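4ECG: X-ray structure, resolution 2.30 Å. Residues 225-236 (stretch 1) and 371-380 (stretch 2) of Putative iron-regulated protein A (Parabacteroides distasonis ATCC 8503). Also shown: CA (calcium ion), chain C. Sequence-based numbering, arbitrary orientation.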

ATOM      1  N   VAL A 225      -5.482   0.314 -25.331  1.00 62.19           N
ATOM      2  CA  VAL A 225      -5.674  -0.748 -24.344  1.00 57.35           C
ATOM      3  C   VAL A 225      -4.345  -1.326 -23.880  1.00 56.93           C
ATOM      4  O   VAL A 225      -4.237  -1.788 -22.734  1.00 57.51           O
ATOM      5  CB  VAL A 225      -6.600  -1.878 -24.834  1.00 57.37           C
ATOM      6  CG1 VAL A 225      -5.940  -2.706 -25.943  1.00 58.36           C
ATOM      7  CG2 VAL A 225      -7.016  -2.749 -23.646  1.00 54.33           C
ATOM      8  N   TYR A 226      -3.349  -1.329 -24.765  1.00 55.67           N
ATOM      9  CA  TYR A 226      -2.011  -1.790 -24.398  1.00 55.43           C
ATOM     10  C   TYR A 226      -1.411  -0.883 -23.332  1.00 54.35           C
ATOM     11  O   TYR A 226      -0.704  -1.340 -22.447  1.00 57.52           O
ATOM     12  CB  TYR A 226      -1.068  -1.854 -25.612  1.00 59.90           C
ATOM     13  CG  TYR A 226      -1.470  -2.807 -26.737  1.00 63.78           C
ATOM     14  CD1 TYR A 226      -1.145  -4.165 -26.673  1.00 66.22           C
ATOM     15  CD2 TYR A 226      -2.154  -2.350 -27.865  1.00 65.21           C
ATOM     16  CE1 TYR A 226      -1.506  -5.048 -27.686  1.00 66.87           C
ATOM     17  CE2 TYR A 226      -2.516  -3.224 -28.886  1.00 68.85           C
ATOM     18  CZ  TYR A 226      -2.185  -4.571 -28.788  1.00 67.81           C
ATOM     19  OH  TYR A 226      -2.512  -5.451 -29.781  1.00 66.77           O
ATOM     20  N   GLN A 227      -1.675   0.405 -23.413  1.00 50.47           N
ATOM     21  CA  GLN A 227      -1.199   1.280 -22.394  1.00 51.31           C
ATOM     22  C   GLN A 227      -1.844   1.042 -21.059  1.00 49.50           C
ATOM     23  O   GLN A 227      -1.182   1.158 -20.042  1.00 49.33           O
ATOM     24  CB  GLN A 227      -1.372   2.739 -22.826  1.00 54.50           C
ATOM     25  CG  GLN A 227      -0.454   3.090 -24.001  1.00 54.92           C
ATOM     26  CD  GLN A 227      -0.458   4.566 -24.346  1.00 53.15           C
ATOM     27  OE1 GLN A 227      -0.771   5.428 -23.516  1.00 53.67           O
ATOM     28  NE2 GLN A 227      -0.092   4.857 -25.558  1.00 50.03           N
ATOM     29  N   ALA A 228      -3.121   0.691 -21.062  1.00 52.44           N
ATOM     30  CA  ALA A 228      -3.867   0.400 -19.827  1.00 53.42           C
ATOM     31  C   ALA A 228      -3.333  -0.849 -19.114  1.00 54.10           C
ATOM     32  O   ALA A 228      -3.091  -0.815 -17.939  1.00 49.84           O
ATOM     33  CB  ALA A 228      -5.370   0.270 -20.112  1.00 51.50           C
ATOM     34  N   ILE A 229      -3.148  -1.945 -19.837  1.00 57.05           N
ATOM     35  CA  ILE A 229      -2.501  -3.144 -19.291  1.00 55.95           C
ATOM     36  C   ILE A 229      -1.076  -2.862 -18.808  1.00 54.06           C
ATOM     37  O   ILE A 229      -0.688  -3.351 -17.771  1.00 52.82           O
ATOM     38  CB  ILE A 229      -2.426  -4.307 -20.347  1.00 59.61           C
ATOM     39  CG1 ILE A 229      -3.808  -4.888 -20.704  1.00 61.41           C
ATOM     40  CG2 ILE A 229      -1.583  -5.460 -19.838  1.00 56.46           C
ATOM     41  CD1 ILE A 229      -4.373  -5.714 -19.585  1.00 63.73           C
ATOM     42  N   GLU A 230      -0.274  -2.149 -19.596  1.00 56.37           N
ATOM     43  CA  GLU A 230       1.131  -1.777 -19.200  1.00 56.82           C
ATOM     44  C   GLU A 230       1.095  -0.984 -17.889  1.00 54.22           C
ATOM     45  O   GLU A 230       1.931  -1.189 -17.025  1.00 56.00           O
ATOM     46  CB  GLU A 230       1.860  -0.964 -20.306  1.00 59.99           C
ATOM     47  CG  GLU A 230       3.350  -0.619 -20.041  1.00 67.20           C
ATOM     48  CD  GLU A 230       3.992   0.295 -21.115  1.00 70.28           C
ATOM     49  OE1 GLU A 230       3.244   0.908 -21.928  1.00 72.87           O
ATOM     50  OE2 GLU A 230       5.249   0.383 -21.175  1.00 66.51           O
ATOM     51  N   LEU A 231       0.083  -0.131 -17.726  1.00 52.41           N
ATOM     52  CA  LEU A 231      -0.073   0.664 -16.500  1.00 50.14           C
ATOM     53  C   LEU A 231      -0.266  -0.233 -15.282  1.00 50.39           C
ATOM     54  O   LEU A 231       0.332   0.003 -14.213  1.00 49.02           O
ATOM     55  CB  LEU A 231      -1.260   1.627 -16.646  1.00 52.32           C
ATOM     56  CG  LEU A 231      -1.363   2.841 -15.748  1.00 52.09           C
ATOM     57  CD1 LEU A 231      -0.104   3.691 -15.853  1.00 52.53           C
ATOM     58  CD2 LEU A 231      -2.602   3.608 -16.128  1.00 50.89           C
HETATM   59  N   MSE A 232      -1.085  -1.274 -15.437  1.00 46.45           N
HETATM   60  CA  MSE A 232      -1.385  -2.181 -14.314  1.00 45.76           C
HETATM   61  C   MSE A 232      -0.096  -2.830 -13.859  1.00 48.58           C
HETATM   62  O   MSE A 232       0.092  -3.015 -12.673  1.00 49.27           O
HETATM   63  CB  MSE A 232      -2.372  -3.304 -14.698  1.00 46.61           C
HETATM   64  CG  MSE A 232      -3.842  -2.877 -15.003  1.00 47.89           C
HETATM   65 SE   MSE A 232      -4.900  -4.283 -15.790  0.75 46.19          SE
HETATM   66  CE  MSE A 232      -4.893  -5.515 -14.312  1.00 43.62           C
ATOM     67  N   LEU A 233       0.776  -3.187 -14.818  1.00 50.09           N
ATOM     68  CA  LEU A 233       1.978  -4.006 -14.541  1.00 49.91           C
ATOM     69  C   LEU A 233       3.201  -3.171 -14.174  1.00 48.90           C
ATOM     70  O   LEU A 233       4.200  -3.713 -13.729  1.00 52.28           O
ATOM     71  CB  LEU A 233       2.322  -4.878 -15.746  1.00 49.90           C
ATOM     72  CG  LEU A 233       1.411  -6.101 -15.894  1.00 49.67           C
ATOM     73  CD1 LEU A 233       1.301  -6.528 -17.350  1.00 47.20           C
ATOM     74  CD2 LEU A 233       1.914  -7.249 -15.031  1.00 47.55           C
ATOM     75  N   ASN A 234       3.101  -1.852 -14.310  1.00 50.02           N
ATOM     76  CA  ASN A 234       4.279  -0.990 -14.364  1.00 49.30           C
ATOM     77  C   ASN A 234       5.085  -0.910 -13.079  1.00 49.12           C
ATOM     78  O   ASN A 234       4.546  -1.105 -11.986  1.00 47.29           O
ATOM     79  CB  ASN A 234       3.924   0.449 -14.859  1.00 49.24           C
ATOM     80  CG  ASN A 234       3.561   1.405 -13.735  1.00 48.90           C
ATOM     81  OD1 ASN A 234       4.439   2.065 -13.132  1.00 48.46           O
ATOM     82  ND2 ASN A 234       2.255   1.522 -13.468  1.00 45.51           N
ATOM     83  N   GLY A 235       6.352  -0.501 -13.251  1.00 47.04           N
ATOM     84  CA  GLY A 235       7.377  -0.521 -12.220  1.00 44.59           C
ATOM     85  C   GLY A 235       7.534   0.744 -11.410  1.00 45.10           C
ATOM     86  O   GLY A 235       8.322   0.762 -10.428  1.00 45.15           O
ATOM     87  N   ASN A 236       6.870   1.827 -11.832  1.00 44.51           N
ATOM     88  CA  ASN A 236       6.879   3.083 -11.039  1.00 45.21           C
ATOM     89  C   ASN A 236       5.852   3.005  -9.919  1.00 46.90           C
ATOM     90  O   ASN A 236       6.190   3.191  -8.738  1.00 47.62           O
ATOM     91  CB  ASN A 236       6.535   4.300 -11.902  1.00 46.31           C
ATOM     92  CG  ASN A 236       7.621   4.637 -12.896  1.00 44.79           C
ATOM     93  OD1 ASN A 236       8.563   3.847 -13.073  1.00 46.24           O
ATOM     94  ND2 ASN A 236       7.511   5.832 -13.553  1.00 43.74           N
ATOM     95  N   GLY A 371       9.400 -11.580 -12.955  1.00 55.68           N
ATOM     96  CA  GLY A 371       8.261 -12.268 -13.593  1.00 52.12           C
ATOM     97  C   GLY A 371       7.234 -11.294 -14.148  1.00 54.46           C
ATOM     98  O   GLY A 371       6.788 -11.418 -15.296  1.00 52.78           O
ATOM     99  N   LEU A 372       6.850 -10.315 -13.324  1.00 51.37           N
ATOM    100  CA  LEU A 372       5.941  -9.276 -13.771  1.00 50.36           C
ATOM    101  C   LEU A 372       6.526  -8.481 -14.955  1.00 49.28           C
ATOM    102  O   LEU A 372       5.792  -8.106 -15.822  1.00 49.16           O
ATOM    103  CB  LEU A 372       5.581  -8.339 -12.618  1.00 50.13           C
ATOM    104  CG  LEU A 372       4.803  -8.983 -11.474  1.00 46.58           C
ATOM    105  CD1 LEU A 372       4.979  -8.114 -10.232  1.00 41.57           C
ATOM    106  CD2 LEU A 372       3.356  -9.208 -11.911  1.00 46.88           C
ATOM    107  N   GLY A 373       7.834  -8.248 -14.998  1.00 49.34           N
ATOM    108  CA  GLY A 373       8.495  -7.658 -16.190  1.00 50.56           C
ATOM    109  C   GLY A 373       8.279  -8.446 -17.482  1.00 54.29           C
ATOM    110  O   GLY A 373       8.086  -7.861 -18.581  1.00 51.10           O
ATOM    111  N   VAL A 374       8.310  -9.774 -17.351  1.00 55.56           N
ATOM    112  CA  VAL A 374       8.194 -10.654 -18.512  1.00 56.00           C
ATOM    113  C   VAL A 374       6.747 -10.618 -18.969  1.00 57.23           C
ATOM    114  O   VAL A 374       6.480 -10.412 -20.163  1.00 60.38           O
ATOM    115  CB  VAL A 374       8.661 -12.092 -18.232  1.00 54.82           C
ATOM    116  CG1 VAL A 374       8.439 -12.940 -19.468  1.00 61.20           C
ATOM    117  CG2 VAL A 374      10.135 -12.095 -17.875  1.00 53.06           C
ATOM    118  N   VAL A 375       5.816 -10.722 -18.022  1.00 56.38           N
ATOM    119  CA  VAL A 375       4.407 -10.573 -18.359  1.00 54.40           C
ATOM    120  C   VAL A 375       4.170  -9.234 -19.075  1.00 56.40           C
ATOM    121  O   VAL A 375       3.471  -9.194 -20.047  1.00 60.70           O
ATOM    122  CB  VAL A 375       3.444 -10.680 -17.155  1.00 50.31           C
ATOM    123  CG1 VAL A 375       2.024 -10.456 -17.654  1.00 51.58           C
ATOM    124  CG2 VAL A 375       3.505 -12.051 -16.474  1.00 48.55           C
ATOM    125  N   LYS A 376       4.780  -8.149 -18.619  1.00 56.39           N
ATOM    126  CA  LYS A 376       4.533  -6.826 -19.212  1.00 59.12           C
ATOM    127  C   LYS A 376       5.041  -6.763 -20.643  1.00 59.77           C
ATOM    128  O   LYS A 376       4.491  -6.041 -21.483  1.00 59.45           O
ATOM    129  CB  LYS A 376       5.226  -5.750 -18.387  1.00 57.29           C
ATOM    130  CG  LYS A 376       4.867  -4.317 -18.706  1.00 56.97           C
ATOM    131  CD  LYS A 376       5.526  -3.358 -17.709  1.00 56.75           C
ATOM    132  CE  LYS A 376       6.960  -3.036 -18.118  1.00 59.74           C
ATOM    133  NZ  LYS A 376       7.805  -2.496 -16.995  1.00 56.39           N
ATOM    134  N   SER A 377       6.116  -7.502 -20.880  1.00 60.80           N
ATOM    135  CA  SER A 377       6.774  -7.530 -22.178  1.00 61.70           C
ATOM    136  C   SER A 377       5.874  -8.150 -23.248  1.00 65.03           C
ATOM    137  O   SER A 377       5.977  -7.770 -24.418  1.00 74.13           O
ATOM    138  CB  SER A 377       8.157  -8.209 -22.112  1.00 57.03           C
ATOM    139  OG  SER A 377       8.033  -9.588 -22.261  1.00 60.20           O
ATOM    140  N   LYS A 378       4.936  -9.015 -22.851  1.00 70.52           N
ATOM    141  CA  LYS A 378       3.940  -9.541 -23.809  1.00 69.01           C
ATOM    142  C   LYS A 378       2.851  -8.531 -24.213  1.00 72.77           C
ATOM    143  O   LYS A 378       1.842  -8.942 -24.747  1.00 79.59           O
ATOM    144  CB  LYS A 378       3.267 -10.827 -23.316  1.00 67.82           C
ATOM    145  CG  LYS A 378       4.182 -11.921 -22.739  1.00 68.60           C
ATOM    146  CD  LYS A 378       5.275 -12.442 -23.678  1.00 68.79           C
ATOM    147  CE  LYS A 378       6.143 -13.457 -22.941  1.00 66.78           C
ATOM    148  NZ  LYS A 378       6.977 -14.247 -23.867  1.00 66.96           N
ATOM    149  N   PHE A 379       3.054  -7.231 -23.991  1.00 73.08           N
ATOM    150  CA  PHE A 379       2.074  -6.176 -24.333  1.00 73.74           C
ATOM    151  C   PHE A 379       2.791  -4.847 -24.675  1.00 78.10           C
ATOM    152  O   PHE A 379       2.241  -3.777 -24.446  1.00 77.65           O
ATOM    153  CB  PHE A 379       1.073  -5.892 -23.153  1.00 74.66           C
ATOM    154  CG  PHE A 379       0.322  -7.122 -22.606  1.00 76.19           C
ATOM    155  CD1 PHE A 379      -0.916  -7.499 -23.115  1.00 78.61           C
ATOM    156  CD2 PHE A 379       0.828  -7.872 -21.534  1.00 78.42           C
ATOM    157  CE1 PHE A 379      -1.595  -8.616 -22.594  1.00 80.41           C
ATOM    158  CE2 PHE A 379       0.149  -8.992 -21.009  1.00 73.97           C
ATOM    159  CZ  PHE A 379      -1.057  -9.366 -21.541  1.00 74.49           C
ATOM    160  N   THR A 380       4.013  -4.901 -25.209  1.00 87.63           N
ATOM    161  CA  THR A 380       4.751  -3.686 -25.590  1.00 90.43           C
ATOM    162  C   THR A 380       5.774  -3.977 -26.710  1.00 90.01           C
ATOM    163  O   THR A 380       6.593  -3.114 -27.051  1.00 90.19           O
ATOM    164  CB  THR A 380       5.434  -3.045 -24.347  1.00 94.07           C
ATOM    165  OG1 THR A 380       6.192  -4.026 -23.628  1.00 97.44           O
ATOM    166  CG2 THR A 380       4.403  -2.476 -23.375  1.00 93.24           C
TER
HETATM  167 CA    CA C 501       0.282   6.773 -22.091  1.00 55.07          CA
HETATM  168  O   HOH W   1       7.688   0.142 -15.763  1.00 44.72           O
HETATM  169  O   HOH W   2      -0.283   8.782 -23.660  1.00 50.37           O
HETATM  170  O   HOH W   3       2.131   7.073 -23.480  1.00 50.89           O
HETATM  171  O   HOH W   4       1.530   8.247 -20.606  1.00 56.95           O
HETATM  172  O   HOH W   5       1.694   4.919 -21.812  1.00 46.71           O
HETATM  173  O   HOH W   6      -0.521   5.508 -19.901  1.00 47.68           O

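How do the two helices meet? They run antiparallel, their axes 9.7 Å apart at closest approach, and no direct hydrogen bond joins the stretches. Packing does most of the work, burying 504 Å² in all.

Which bump fills the main hollow? Leu233 does, pointing toward the second helix from the last turn of the first. Its CD1 lies 3.7 Å from Lys376 CA and 4.0 Å from Val375 CG1, while its CD2 reaches Leu372 CD2 at 4.0 Å. A branched, apolar leucine suits this pocket, since its fork straddles Val375, with CD1 reaching on to Lys376 and CD2 to Leu372.

What closes the other end? Phe379, just beyond its helix, has its CA-to-CB bond pointing toward the first stretch, and its ring meets Ile229. Ile229 CG2 sits over one face, 3.8 Å from the Phe379 ring centroid and 12° off the normal, a CH-pi contact. The flat ring offers a broad floor for that methyl, and both residues are buried.

How are the polar edges handled? Lys376 lays its aliphatic chain along the contact, with CG 3.9 Å from Leu233 CB, and its NZ ends at water 1. That water accepts hydrogen bonds from Lys376 NZ and Gly235 N, each at 2.9 Å, bridging the stretches. Nearby, Glu230 makes van der Waals contact, its CG 4.2 Å from Lys376 CD and its carboxylate carbon CD 3.6 Å from Thr380 CG2.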